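PDB 6XYC: acetyl xylan esterase from Metagenome, which hydrolyses acetyl and feruloyl esters on complex natural xylans, acting as a bifunctional carbohydrate esterase of the alpha/beta-hydrolase fold. Local coordinates for residues I43-S48 and I75-R80; G116-S121 and V166-P171; A130-G135 and K217-I222; V162-D167 and T276-E281. All coordinates share one frame; numbering follows the deposited sequence.

Contacts 1, 2 and 4 are buried and draw on the same central sheet, whereas contact 3 is partly buried, where helix 122-131 meets the loop leading into strand 222-227. Strands 39-45 and 114-120 are neighbours, so contacts 1 and 2 adjoin, their centres about 10 Å apart; both have parallel backbone hydrogen bonds, and each ends in residues that reach the bound inhibitor. Contact 4 uses the same strand as contact 2, 164-168, but covers its face with phenylalanines of helix 269-284 and makes no hydrogen bond across. Contact 3 touches contacts 2 and 4, and its two segments meet through waters, a proline and an aspartate, a wetter chemistry suited to loops outside the core.

Contact 1 (I43-S48 and I75-R80); sequences IIIYGS and ISINHR. With AES (4-(2-aminoethyl)benzenesulfonyl fluoride), chain B.
The carbonyl O of Ile44 is gripped by the N-H of Ile77, which meets it at 3.2 Å, and by a water that also hydrogen-bonds to Ser76 OG and Ile77 O. The return bond, Ile44 N to Ile75 O at 2.8 Å, completes the parallel pairing of strands 39-45 and 73-77, joined through helix 56-69 in a beta-alpha-beta crossover. Branched isoleucines suit these strands: Ile43 and Ile77 meet through their CG2 methyls, and CG1 of Ile45 lies 3.8 Å from CD1 of Ile77. Small Ser76 on the other face lets Ile44 CG1 come within 3.5 Å of its CB, and its OG binds Lys56 O.

Beyond the strands, CG of Tyr46 sits between backbone N and carbonyl carbon (chi1 53°), which brings its ring alongside that of His79. Its OH accepts a nearly straight bond from His79 N (3.2 Å, 174°), bonds to Ala52 O and stands over the centre of the His79 ring. The two rings are near parallel but slid apart, barely overlapping. Ser48 brings its N within 3.1 Å of O1S of the inhibitor, and its OG bonds to Ala52 N. A second water links Tyr46 O, Ser48 OG and His79 NE2, lying 2.7 Å from NE2 in the imidazole plane.

Contact 2 (G116-S121 and V166-P171); sequences GITGFS and VDWFGP. With AES (4-(2-aminoethyl)benzenesulfonyl fluoride), chain B.
A nucleophile elbow, the sharp turn between strand and helix that alpha/beta hydrolases use to present their serine, closes the pairing of 116-121 with 166-171. Ser121 N donates to Trp168 O at 2.8 Å, and the strained backbone of the serine (phi 49°, psi -122°) throws its side chain out of the sheet, where OG is covalently bound to the inhibitor's sulfur at 1.5 Å. His262 NE2 makes a weak hydrogen bond to this OG, consistent with a Ser-His-Asp triad completed by Asp230. Pro171 lays its CG 3.6 Å from C6 of the inhibitor's ring.

Earlier in the strand, Thr118 OG1, anti to its backbone N (chi1 -177°), donates to Val166 O at 2.8 Å from above the carbonyl plane, and also lies at the edge of the Trp168 indole, 3.3 Å from CD1. An alanine here would probably leave Val166 O with little more than the weak bond from Gly119 N and open a gap at that indole edge. Gly170 suits its place because a CB would clash with Asp167 OD1. Phe120 CB packs 3.6 Å from Phe169 CZ.

Strand 39-45 flanks 114-120, strand 222-227 flanks 164-168, and Trp168 lies against Phe272 and Met275 of helix 269-284.

Contact 3 (A130-G135 and K217-I222); sequences AGVTNG and KDDPDI
Asp219 is the first residue of segment 217-222 to touch segment 130-135, its OD2 lying 3.7 Å from CG1 of Val132. That approach is plain packing; OD2 takes a hydrogen bond from Asp216 N. The other carboxylate oxygen, OD1, reaches across through a water that donates to it, and to Gly131 O at 2.7 Å, and accepts from Asn134 N; a charged side chain suits this partly exposed, water-bridged place.

Pro220 follows and carries the closest approach. Its CD lies 3.3 Å from Gly131 O, and its ring meets the side chain of Asn134 tip to tip, with ND2 at 3.5 Å from CD. The amide is not idle, because ND2 donates to Val162 O, which fixes it beside the proline. A second water donates to Pro220 O at 2.6 Å and to Gly131 O, so two waters grip the carbonyl of Gly131.

Asp221 then bonds through its backbone to Val165 and through OD2 to Gln282, and Ile222 enters strand 222-227, packing on Leu241 and Tyr245. The arrangement belongs to the alpha/beta/alpha sandwich of the alpha/beta-hydrolase fold: the chain leaving the helix after the nucleophile elbow lies beside the loop feeding a parallel strand, at the end of the strands opposite the one that carries Ser121, the probable nucleophile.

Contact 4 (V162-D167 and T276-E281); sequences VDAVVD and TDFFTE
Different first torsions bring two successive phenylalanines of helix 269-284 down onto strand 164-168: Phe278 sets CG anti to its backbone N (chi1 172°), whereas Phe279 sets CG anti to its carbonyl carbon (chi1 -84°). Both rings thus close on one methyl, Val166 CG2, which lies 3.5 Å from CD2 of Phe278. Over Phe279 the same methyl makes a CH-pi contact, 3.9 Å from the ring centroid and 27° off the normal. The ring of Phe279 turns its edge to Ala164 O, while Phe278 brings CE2 to 3.3 Å from Val165 O.

Ala164 faces the helix with only a methyl, and that small size suits the place: its CB touches Phe278 CE2 at 3.9 Å and Phe279 CE1 at 4.1 Å. Beyond the strand, Phe278 also packs on Leu223 and Phe279 on Phe72. An alanine in place of Phe279 would probably open a gap over Val166 CG2 and Ala164, leaving that methyl without its aromatic face.

The helix runs nearly antiparallel to the strand as one of the layers covering the central sheet. No hydrogen bond crosses between the segments, and the strand's backbone bonds go to its neighbours 114-120 and 222-227 instead, which implies that apolar fit, with the face of Phe279 on a methyl, its edge at a carbonyl and Phe278 beside them, is what joins helix to sheet here.

Contact 1 (I43-S48 and I75-R80)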
loop_
_atom_site.group_PDB
_atom_site.type_symbol
_atom_site.label_atom_id
_atom_site.label_comp_id
_atom_site.label_asym_id
_atom_site.label_seq_id
_atom_site.Cartn_x
_atom_site.Cartn_y
_atom_site.Cartn_z
ATOM N N ILE A 43 -7.317 1.236 4.082
ATOM C CA ILE A 43 -7.066 0.112 3.187
ATOM C C ILE A 43 -5.705 -0.477 3.526
ATOM O O ILE A 43 -4.714 0.253 3.662
ATOM C CB ILE A 43 -7.128 0.556 1.719
ATOM C CG1 ILE A 43 -8.566 0.942 1.353
ATOM C CG2 ILE A 43 -6.625 -0.554 0.805
ATOM C CD1 ILE A 43 -8.694 1.686 0.045
ATOM N N ILE A 44 -5.647 -1.799 3.685
ATOM C CA ILE A 44 -4.393 -2.453 4.035
ATOM C C ILE A 44 -4.043 -3.481 2.969
ATOM O O ILE A 44 -4.918 -4.112 2.366
ATOM C CB ILE A 44 -4.446 -3.110 5.432
ATOM C CG1 ILE A 44 -5.340 -4.351 5.444
ATOM C CG2 ILE A 44 -4.944 -2.110 6.473
ATOM C CD1 ILE A 44 -5.298 -5.113 6.770
ATOM N N ILE A 45 -2.739 -3.665 2.756
ATOM C CA ILE A 45 -2.240 -4.492 1.659
ATOM C C ILE A 45 -1.092 -5.356 2.164
ATOM O O ILE A 45 -0.098 -4.836 2.685
ATOM C CB ILE A 45 -1.762 -3.647 0.461
ATOM C CG1 ILE A 45 -2.794 -2.581 0.088
ATOM C CG2 ILE A 45 -1.453 -4.565 -0.736
ATOM C CD1 ILE A 45 -2.272 -1.601 -0.949
ATOM N N TYR A 46 -1.207 -6.665 1.967
ATOM C CA TYR A 46 -0.178 -7.596 2.409
ATOM C C TYR A 46 1.111 -7.402 1.617
ATOM O O TYR A 46 1.124 -6.840 0.516
ATOM C CB TYR A 46 -0.649 -9.041 2.230
ATOM C CG TYR A 46 -1.141 -9.351 0.828
ATOM C CD1 TYR A 46 -2.503 -9.397 0.548
ATOM C CD2 TYR A 46 -0.255 -9.578 -0.225
ATOM C CE1 TYR A 46 -2.965 -9.664 -0.726
ATOM C CE2 TYR A 46 -0.713 -9.857 -1.508
ATOM C CZ TYR A 46 -2.072 -9.889 -1.752
ATOM O OH TYR A 46 -2.541 -10.158 -3.017
ATOM N N GLY A 47 2.202 -7.897 2.190
ATOM C CA GLY A 47 3.463 -8.031 1.486
ATOM C C GLY A 47 3.678 -9.455 1.009
ATOM O O GLY A 47 3.284 -10.419 1.667
ATOM N N SER A 48 4.313 -9.577 -0.153
ATOM C CA SER A 48 4.482 -10.879 -0.787
ATOM C C SER A 48 5.470 -10.841 -1.943
ATOM O O SER A 48 5.448 -11.729 -2.802
ATOM C CB SER A 48 3.140 -11.384 -1.314
ATOM O OG SER A 48 2.760 -10.659 -2.479
ATOM N N ILE A 75 -10.165 -2.321 5.398
ATOM C CA ILE A 75 -10.433 -2.988 4.133
ATOM C C ILE A 75 -9.128 -3.612 3.656
ATOM O O ILE A 75 -8.201 -2.896 3.265
ATOM C CB ILE A 75 -10.997 -2.018 3.084
ATOM C CG1 ILE A 75 -12.232 -1.304 3.640
ATOM C CG2 ILE A 75 -11.346 -2.751 1.810
ATOM C CD1 ILE A 75 -11.954 0.084 4.175
ATOM N N SER A 76 -9.053 -4.936 3.682
ATOM C CA SER A 76 -7.869 -5.667 3.246
ATOM C C SER A 76 -8.111 -6.215 1.848
ATOM O O SER A 76 -9.080 -6.946 1.626
ATOM C CB SER A 76 -7.539 -6.796 4.224
ATOM O OG SER A 76 -6.301 -7.402 3.894
ATOM N N ILE A 77 -7.223 -5.881 0.919
ATOM C CA ILE A 77 -7.464 -6.143 -0.492
ATOM C C ILE A 77 -6.475 -7.168 -1.022
ATOM O O ILE A 77 -5.320 -7.244 -0.587
ATOM C CB ILE A 77 -7.390 -4.847 -1.332
ATOM C CG1 ILE A 77 -5.973 -4.253 -1.290
ATOM C CG2 ILE A 77 -8.400 -3.823 -0.836
ATOM C CD1 ILE A 77 -5.760 -3.109 -2.260
ATOM N N ASN A 78 -6.942 -7.957 -1.988
ATOM C CA ASN A 78 -6.064 -8.730 -2.853
ATOM C C ASN A 78 -5.652 -7.895 -4.063
ATOM O O ASN A 78 -6.324 -6.936 -4.442
ATOM C CB ASN A 78 -6.754 -10.015 -3.320
ATOM C CG ASN A 78 -6.828 -11.072 -2.240
ATOM O OD1 ASN A 78 -6.094 -11.038 -1.254
ATOM N ND2 ASN A 78 -7.723 -12.032 -2.433
ATOM N N HIS A 79 -4.517 -8.261 -4.656
ATOM C CA HIS A 79 -4.113 -7.751 -5.958
ATOM C C HIS A 79 -3.590 -8.929 -6.765
ATOM O O HIS A 79 -3.299 -9.992 -6.216
ATOM C CB HIS A 79 -3.053 -6.645 -5.859
ATOM C CG HIS A 79 -1.752 -7.097 -5.284
ATOM N ND1 HIS A 79 -0.865 -7.890 -5.977
ATOM C CD2 HIS A 79 -1.188 -6.868 -4.074
ATOM C CE1 HIS A 79 0.191 -8.130 -5.218
ATOM N NE2 HIS A 79 0.020 -7.521 -4.059
ATOM N N ARG A 80 -3.496 -8.750 -8.079
ATOM C CA ARG A 80 -3.055 -9.841 -8.938
ATOM C C ARG A 80 -1.572 -10.123 -8.728
ATOM O O ARG A 80 -0.783 -9.232 -8.399
ATOM C CB ARG A 80 -3.318 -9.517 -10.405
ATOM C CG ARG A 80 -4.736 -9.793 -10.860
ATOM C CD ARG A 80 -4.959 -9.263 -12.266
ATOM N NE ARG A 80 -4.999 -7.808 -12.290
ATOM C CZ ARG A 80 -4.993 -7.072 -13.398
ATOM N NH1 ARG A 80 -4.956 -7.657 -14.588
ATOM N NH2 ARG A 80 -5.029 -5.747 -13.316
HETATM C C3 AES B . 11.511 -8.960 -1.409
HETATM C C2 AES B . 10.537 -8.788 -0.472
HETATM C C1 AES B . 9.575 -7.845 -0.672
HETATM S S AES B . 8.344 -7.715 0.543
HETATM O O1S AES B . 7.009 -7.970 -0.058
HETATM O O2S AES B . 8.449 -8.856 1.447
HETATM C C6 AES B . 9.556 -7.061 -1.780
HETATM C C5 AES B . 10.542 -7.232 -2.731
HETATM C C4 AES B . 11.515 -8.187 -2.544
HETATM C C7 AES B . 12.650 -8.384 -3.604
HETATM C C8 AES B . 13.394 -7.046 -3.847
HETATM N N8 AES B . 14.605 -7.360 -4.528
HETATM O O HOH W 1 -4.311 -7.183 2.041
HETATM O O HOH W 2 1.863 -7.753 -2.064
#

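Contact 2 (G116-S121 and V166-P171)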
loop_
_atom_site.group_PDB
_atom_site.type_symbol
_atom_site.label_atom_id
_atom_site.label_comp_id
_atom_site.label_asym_id
_atom_site.label_seq_id
_atom_site.Cartn_x
_atom_site.Cartn_y
_atom_site.Cartn_z
ATOM N N GLY A 116 -7.321 6.274 4.412
ATOM C CA GLY A 116 -5.895 6.039 4.450
ATOM C C GLY A 116 -5.536 4.704 3.834
ATOM O O GLY A 116 -6.396 3.876 3.534
ATOM N N ILE A 117 -4.236 4.496 3.645
ATOM C CA ILE A 117 -3.752 3.268 3.024
ATOM C C ILE A 117 -2.416 2.897 3.655
ATOM O O ILE A 117 -1.593 3.763 3.967
ATOM C CB ILE A 117 -3.652 3.421 1.491
ATOM C CG1 ILE A 117 -3.504 2.057 0.826
ATOM C CG2 ILE A 117 -2.500 4.336 1.109
ATOM C CD1 ILE A 117 -3.779 2.053 -0.665
ATOM N N THR A 118 -2.214 1.596 3.860
ATOM C CA THR A 118 -0.998 1.096 4.482
ATOM C C THR A 118 -0.756 -0.329 4.002
ATOM O O THR A 118 -1.684 -1.036 3.599
ATOM C CB THR A 118 -1.091 1.132 6.019
ATOM O OG1 THR A 118 0.139 0.693 6.600
ATOM C CG2 THR A 118 -2.235 0.251 6.513
ATOM N N GLY A 119 0.505 -0.733 4.027
ATOM C CA GLY A 119 0.884 -2.078 3.633
ATOM C C GLY A 119 2.305 -2.328 4.077
ATOM O O GLY A 119 3.034 -1.393 4.432
ATOM N N PHE A 120 2.706 -3.601 4.069
ATOM C CA PHE A 120 4.077 -3.953 4.429
ATOM C C PHE A 120 4.805 -4.607 3.252
ATOM O O PHE A 120 4.197 -5.351 2.479
ATOM C CB PHE A 120 4.125 -4.852 5.706
ATOM C CG PHE A 120 3.169 -6.019 5.713
ATOM C CD1 PHE A 120 1.849 -5.864 6.102
ATOM C CD2 PHE A 120 3.618 -7.284 5.380
ATOM C CE1 PHE A 120 0.989 -6.940 6.114
ATOM C CE2 PHE A 120 2.765 -8.356 5.403
ATOM C CZ PHE A 120 1.453 -8.185 5.769
ATOM N N SER A 121 6.114 -4.322 3.125
ATOM C CA SER A 121 6.940 -4.707 1.992
ATOM C C SER A 121 6.200 -4.322 0.714
ATOM O O SER A 121 5.897 -3.140 0.496
ATOM C CB SER A 121 7.289 -6.193 2.037
ATOM O OG SER A 121 8.451 -6.437 1.264
ATOM N N VAL A 166 0.827 4.921 5.347
ATOM C CA VAL A 166 1.803 4.328 6.259
ATOM C C VAL A 166 2.523 3.220 5.502
ATOM O O VAL A 166 1.894 2.249 5.056
ATOM C CB VAL A 166 1.157 3.791 7.542
ATOM C CG1 VAL A 166 2.201 3.063 8.381
ATOM C CG2 VAL A 166 0.545 4.930 8.335
ATOM N N ASP A 167 3.838 3.371 5.358
ATOM C CA ASP A 167 4.673 2.487 4.552
ATOM C C ASP A 167 5.535 1.665 5.502
ATOM O O ASP A 167 6.467 2.193 6.125
ATOM C CB ASP A 167 5.513 3.311 3.578
ATOM C CG ASP A 167 6.714 2.572 3.048
ATOM O OD1 ASP A 167 6.718 1.325 3.033
ATOM O OD2 ASP A 167 7.673 3.255 2.626
ATOM N N TRP A 168 5.210 0.377 5.631
ATOM C CA TRP A 168 6.002 -0.542 6.446
ATOM C C TRP A 168 7.054 -1.198 5.551
ATOM O O TRP A 168 6.726 -2.062 4.734
ATOM C CB TRP A 168 5.140 -1.615 7.103
ATOM C CG TRP A 168 4.107 -1.179 8.099
ATOM C CD1 TRP A 168 2.833 -0.784 7.825
ATOM C CD2 TRP A 168 4.239 -1.148 9.529
ATOM N NE1 TRP A 168 2.165 -0.495 8.993
ATOM C CE2 TRP A 168 3.007 -0.704 10.051
ATOM C CE3 TRP A 168 5.281 -1.443 10.420
ATOM C CZ2 TRP A 168 2.790 -0.541 11.421
ATOM C CZ3 TRP A 168 5.062 -1.276 11.779
ATOM C CH2 TRP A 168 3.826 -0.838 12.266
ATOM N N PHE A 169 8.312 -0.799 5.723
ATOM C CA PHE A 169 9.485 -1.372 5.046
ATOM C C PHE A 169 9.207 -1.793 3.598
ATOM O O PHE A 169 9.484 -2.920 3.187
ATOM C CB PHE A 169 10.092 -2.548 5.851
ATOM C CG PHE A 169 9.078 -3.547 6.416
ATOM C CD1 PHE A 169 8.637 -3.447 7.732
ATOM C CD2 PHE A 169 8.618 -4.617 5.652
ATOM C CE1 PHE A 169 7.728 -4.358 8.258
ATOM C CE2 PHE A 169 7.703 -5.526 6.178
ATOM C CZ PHE A 169 7.263 -5.399 7.483
ATOM N N GLY A 170 8.713 -0.849 2.792
ATOM C CA GLY A 170 8.420 -1.112 1.399
ATOM C C GLY A 170 9.612 -0.878 0.493
ATOM O O GLY A 170 10.412 0.042 0.702
ATOM N N PRO A 171 9.774 -1.729 -0.526
ATOM C CA PRO A 171 10.760 -1.486 -1.578
ATOM C C PRO A 171 10.242 -0.406 -2.526
ATOM O O PRO A 171 9.263 -0.626 -3.251
ATOM C CB PRO A 171 10.893 -2.842 -2.268
ATOM C CG PRO A 171 9.544 -3.456 -2.123
ATOM C CD PRO A 171 9.002 -2.976 -0.786
HETATM C C3 AES B . 11.511 -8.960 -1.409
HETATM C C2 AES B . 10.537 -8.788 -0.472
HETATM C C1 AES B . 9.575 -7.845 -0.672
HETATM S S AES B . 8.344 -7.715 0.543
HETATM O O1S AES B . 7.009 -7.970 -0.058
HETATM O O2S AES B . 8.449 -8.856 1.447
HETATM C C6 AES B . 9.556 -7.061 -1.780
HETATM C C5 AES B . 10.542 -7.232 -2.731
HETATM C C4 AES B . 11.515 -8.187 -2.544
HETATM C C7 AES B . 12.650 -8.384 -3.604
HETATM C C8 AES B . 13.394 -7.046 -3.847
HETATM N N8 AES B . 14.605 -7.360 -4.528
#

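Contact 3 (A130-G135 and K217-I222)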
loop_
_atom_site.group_PDB
_atom_site.type_symbol
_atom_site.label_atom_id
_atom_site.label_comp_id
_atom_site.label_asym_id
_atom_site.label_seq_id
_atom_site.Cartn_x
_atom_site.Cartn_y
_atom_site.Cartn_z
ATOM N N ALA A 130 0.264 4.546 -4.513
ATOM C CA ALA A 130 -1.019 5.242 -4.532
ATOM C C ALA A 130 -0.870 6.665 -4.009
ATOM O O ALA A 130 -1.442 7.609 -4.570
ATOM C CB ALA A 130 -2.051 4.471 -3.704
ATOM N N GLY A 131 -0.084 6.838 -2.949
ATOM C CA GLY A 131 0.094 8.128 -2.311
ATOM C C GLY A 131 0.902 9.125 -3.106
ATOM O O GLY A 131 0.884 10.313 -2.762
ATOM N N VAL A 132 1.622 8.685 -4.139
ATOM C CA VAL A 132 2.327 9.606 -5.026
ATOM C C VAL A 132 1.633 9.755 -6.367
ATOM O O VAL A 132 2.164 10.436 -7.248
ATOM C CB VAL A 132 3.795 9.193 -5.239
ATOM C CG1 VAL A 132 4.547 9.179 -3.901
ATOM C CG2 VAL A 132 3.886 7.852 -5.938
ATOM N N THR A 133 0.454 9.146 -6.556
ATOM C CA THR A 133 -0.252 9.253 -7.829
ATOM C C THR A 133 -1.715 9.639 -7.638
ATOM O O THR A 133 -2.560 9.310 -8.471
ATOM C CB THR A 133 -0.138 7.954 -8.628
ATOM O OG1 THR A 133 -0.653 6.862 -7.864
ATOM C CG2 THR A 133 1.312 7.667 -9.001
ATOM N N ASN A 134 -2.036 10.331 -6.546
ATOM C CA ASN A 134 -3.348 10.959 -6.433
ATOM C C ASN A 134 -3.598 11.835 -7.654
ATOM O O ASN A 134 -2.822 12.753 -7.937
ATOM C CB ASN A 134 -3.437 11.801 -5.157
ATOM C CG ASN A 134 -3.741 10.974 -3.914
ATOM O OD1 ASN A 134 -3.999 9.773 -3.988
ATOM N ND2 ASN A 134 -3.729 11.631 -2.756
ATOM N N GLY A 135 -4.674 11.550 -8.388
ATOM C CA GLY A 135 -5.031 12.356 -9.542
ATOM C C GLY A 135 -4.202 12.117 -10.782
ATOM O O GLY A 135 -4.318 12.884 -11.748
ATOM N N LYS A 217 5.434 17.985 -3.588
ATOM C CA LYS A 217 5.077 18.737 -2.388
ATOM C C LYS A 217 3.623 18.523 -1.985
ATOM O O LYS A 217 3.291 18.598 -0.796
ATOM C CB LYS A 217 5.373 20.224 -2.636
ATOM C CG LYS A 217 4.416 21.201 -1.993
ATOM C CD LYS A 217 4.609 22.611 -2.566
ATOM C CE LYS A 217 3.907 22.779 -3.907
ATOM N NZ LYS A 217 2.471 23.131 -3.748
ATOM N N ASP A 218 2.751 18.237 -2.947
ATOM C CA ASP A 218 1.322 18.149 -2.687
ATOM C C ASP A 218 0.860 16.750 -2.297
ATOM O O ASP A 218 -0.349 16.536 -2.149
ATOM C CB ASP A 218 0.524 18.604 -3.916
ATOM C CG ASP A 218 0.643 20.093 -4.176
ATOM O OD1 ASP A 218 0.928 20.849 -3.225
ATOM O OD2 ASP A 218 0.449 20.512 -5.338
ATOM N N ASP A 219 1.773 15.796 -2.133
ATOM C CA ASP A 219 1.370 14.442 -1.790
ATOM C C ASP A 219 0.787 14.400 -0.377
ATOM O O ASP A 219 1.148 15.216 0.477
ATOM C CB ASP A 219 2.557 13.488 -1.869
ATOM C CG ASP A 219 3.021 13.252 -3.284
ATOM O OD1 ASP A 219 2.226 13.465 -4.222
ATOM O OD2 ASP A 219 4.185 12.844 -3.462
ATOM N N PRO A 220 -0.113 13.455 -0.102
ATOM C CA PRO A 220 -0.556 13.256 1.285
ATOM C C PRO A 220 0.621 12.910 2.187
ATOM O O PRO A 220 1.651 12.396 1.741
ATOM C CB PRO A 220 -1.554 12.090 1.188
ATOM C CG PRO A 220 -1.270 11.429 -0.144
ATOM C CD PRO A 220 -0.764 12.525 -1.042
ATOM N N ASP A 221 0.464 13.206 3.478
ATOM C CA ASP A 221 1.507 12.895 4.448
ATOM C C ASP A 221 1.774 11.395 4.483
ATOM O O ASP A 221 0.875 10.574 4.272
ATOM C CB ASP A 221 1.102 13.363 5.846
ATOM C CG ASP A 221 1.032 14.871 5.962
ATOM O OD1 ASP A 221 1.148 15.560 4.932
ATOM O OD2 ASP A 221 0.856 15.359 7.095
ATOM N N ILE A 222 3.017 11.029 4.785
ATOM C CA ILE A 222 3.392 9.624 4.863
ATOM C C ILE A 222 4.125 9.352 6.168
ATOM O O ILE A 222 4.905 10.186 6.642
ATOM C CB ILE A 222 4.258 9.199 3.658
ATOM C CG1 ILE A 222 4.477 7.687 3.675
ATOM C CG2 ILE A 222 5.607 9.917 3.671
ATOM C CD1 ILE A 222 5.105 7.131 2.398
HETATM O O HOH W 3 -0.342 11.764 -4.692
HETATM O O HOH W 4 2.261 10.492 0.028
#

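Contact 4 (V162-D167 and T276-E281)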
loop_
_atom_site.group_PDB
_atom_site.type_symbol
_atom_site.label_atom_id
_atom_site.label_comp_id
_atom_site.label_asym_id
_atom_site.label_seq_id
_atom_site.Cartn_x
_atom_site.Cartn_y
_atom_site.Cartn_z
ATOM N N VAL A 162 -5.969 8.774 -2.047
ATOM C CA VAL A 162 -5.815 8.391 -0.651
ATOM C C VAL A 162 -5.390 9.621 0.136
ATOM O O VAL A 162 -4.746 10.528 -0.399
ATOM C CB VAL A 162 -4.794 7.244 -0.465
ATOM C CG1 VAL A 162 -5.335 5.942 -1.048
ATOM C CG2 VAL A 162 -3.461 7.610 -1.095
ATOM N N ASP A 163 -5.731 9.636 1.426
ATOM C CA ASP A 163 -5.538 10.827 2.247
ATOM C C ASP A 163 -4.297 10.773 3.127
ATOM O O ASP A 163 -3.850 11.827 3.603
ATOM C CB ASP A 163 -6.757 11.067 3.142
ATOM C CG ASP A 163 -8.006 11.372 2.350
ATOM O OD1 ASP A 163 -8.975 10.596 2.446
ATOM O OD2 ASP A 163 -8.022 12.388 1.630
ATOM N N ALA A 164 -3.734 9.587 3.348
ATOM C CA ALA A 164 -2.554 9.416 4.185
ATOM C C ALA A 164 -2.005 8.023 3.930
ATOM O O ALA A 164 -2.747 7.116 3.532
ATOM C CB ALA A 164 -2.882 9.606 5.671
ATOM N N VAL A 165 -0.706 7.858 4.151
ATOM C CA VAL A 165 -0.018 6.615 3.831
ATOM C C VAL A 165 0.844 6.209 5.014
ATOM O O VAL A 165 1.523 7.047 5.614
ATOM C CB VAL A 165 0.853 6.752 2.566
ATOM C CG1 VAL A 165 1.619 5.453 2.302
ATOM C CG2 VAL A 165 0.009 7.150 1.362
ATOM N N VAL A 166 0.827 4.921 5.347
ATOM C CA VAL A 166 1.803 4.328 6.259
ATOM C C VAL A 166 2.523 3.220 5.502
ATOM O O VAL A 166 1.894 2.249 5.056
ATOM C CB VAL A 166 1.157 3.791 7.542
ATOM C CG1 VAL A 166 2.201 3.063 8.381
ATOM C CG2 VAL A 166 0.545 4.930 8.335
ATOM N N ASP A 167 3.838 3.371 5.358
ATOM C CA ASP A 167 4.673 2.487 4.552
ATOM C C ASP A 167 5.535 1.665 5.502
ATOM O O ASP A 167 6.467 2.193 6.125
ATOM C CB ASP A 167 5.513 3.311 3.578
ATOM C CG ASP A 167 6.714 2.572 3.048
ATOM O OD1 ASP A 167 6.718 1.325 3.033
ATOM O OD2 ASP A 167 7.673 3.255 2.626
ATOM N N THR A 276 -1.445 4.116 14.320
ATOM C CA THR A 276 -2.808 4.532 14.633
ATOM C C THR A 276 -2.854 5.984 15.088
ATOM O O THR A 276 -3.815 6.692 14.781
ATOM C CB THR A 276 -3.424 3.615 15.697
ATOM O OG1 THR A 276 -2.566 3.534 16.839
ATOM C CG2 THR A 276 -3.640 2.222 15.130
ATOM N N ASP A 277 -1.828 6.448 15.801
ATOM C CA ASP A 277 -1.749 7.867 16.134
ATOM C C ASP A 277 -1.655 8.710 14.868
ATOM O O ASP A 277 -2.349 9.726 14.731
ATOM C CB ASP A 277 -0.547 8.132 17.050
ATOM C CG ASP A 277 -0.809 7.747 18.496
ATOM O OD1 ASP A 277 -1.958 7.374 18.819
ATOM O OD2 ASP A 277 0.136 7.818 19.311
ATOM N N PHE A 278 -0.805 8.290 13.926
ATOM C CA PHE A 278 -0.640 9.016 12.670
ATOM C C PHE A 278 -1.962 9.114 11.920
ATOM O O PHE A 278 -2.408 10.207 11.551
ATOM C CB PHE A 278 0.431 8.312 11.829
ATOM C CG PHE A 278 0.562 8.842 10.430
ATOM C CD1 PHE A 278 1.293 9.998 10.181
ATOM C CD2 PHE A 278 -0.030 8.188 9.363
ATOM C CE1 PHE A 278 1.423 10.495 8.890
ATOM C CE2 PHE A 278 0.092 8.680 8.069
ATOM C CZ PHE A 278 0.823 9.835 7.833
ATOM N N PHE A 279 -2.615 7.972 11.698
ATOM C CA PHE A 279 -3.888 7.981 10.986
ATOM C C PHE A 279 -4.924 8.801 11.734
ATOM O O PHE A 279 -5.725 9.513 11.117
ATOM C CB PHE A 279 -4.404 6.550 10.768
ATOM C CG PHE A 279 -3.825 5.866 9.558
ATOM C CD1 PHE A 279 -3.673 6.522 8.348
ATOM C CD2 PHE A 279 -3.444 4.534 9.629
ATOM C CE1 PHE A 279 -3.141 5.875 7.247
ATOM C CE2 PHE A 279 -2.915 3.888 8.531
ATOM C CZ PHE A 279 -2.762 4.556 7.339
ATOM N N THR A 280 -4.927 8.719 13.066
ATOM C CA THR A 280 -5.893 9.494 13.840
ATOM C C THR A 280 -5.633 10.986 13.685
ATOM O O THR A 280 -6.560 11.771 13.462
ATOM C CB THR A 280 -5.856 9.101 15.319
ATOM O OG1 THR A 280 -6.280 7.740 15.474
ATOM C CG2 THR A 280 -6.773 10.025 16.133
ATOM N N GLU A 281 -4.365 11.392 13.794
ATOM C CA GLU A 281 -4.013 12.795 13.589
ATOM C C GLU A 281 -4.378 13.249 12.180
ATOM O O GLU A 281 -4.916 14.347 11.994
ATOM C CB GLU A 281 -2.522 13.011 13.855
ATOM C CG GLU A 281 -2.073 12.633 15.258
ATOM C CD GLU A 281 -0.597 12.281 15.338
ATOM O OE1 GLU A 281 -0.099 12.091 16.466
ATOM O OE2 GLU A 281 0.066 12.190 14.283
#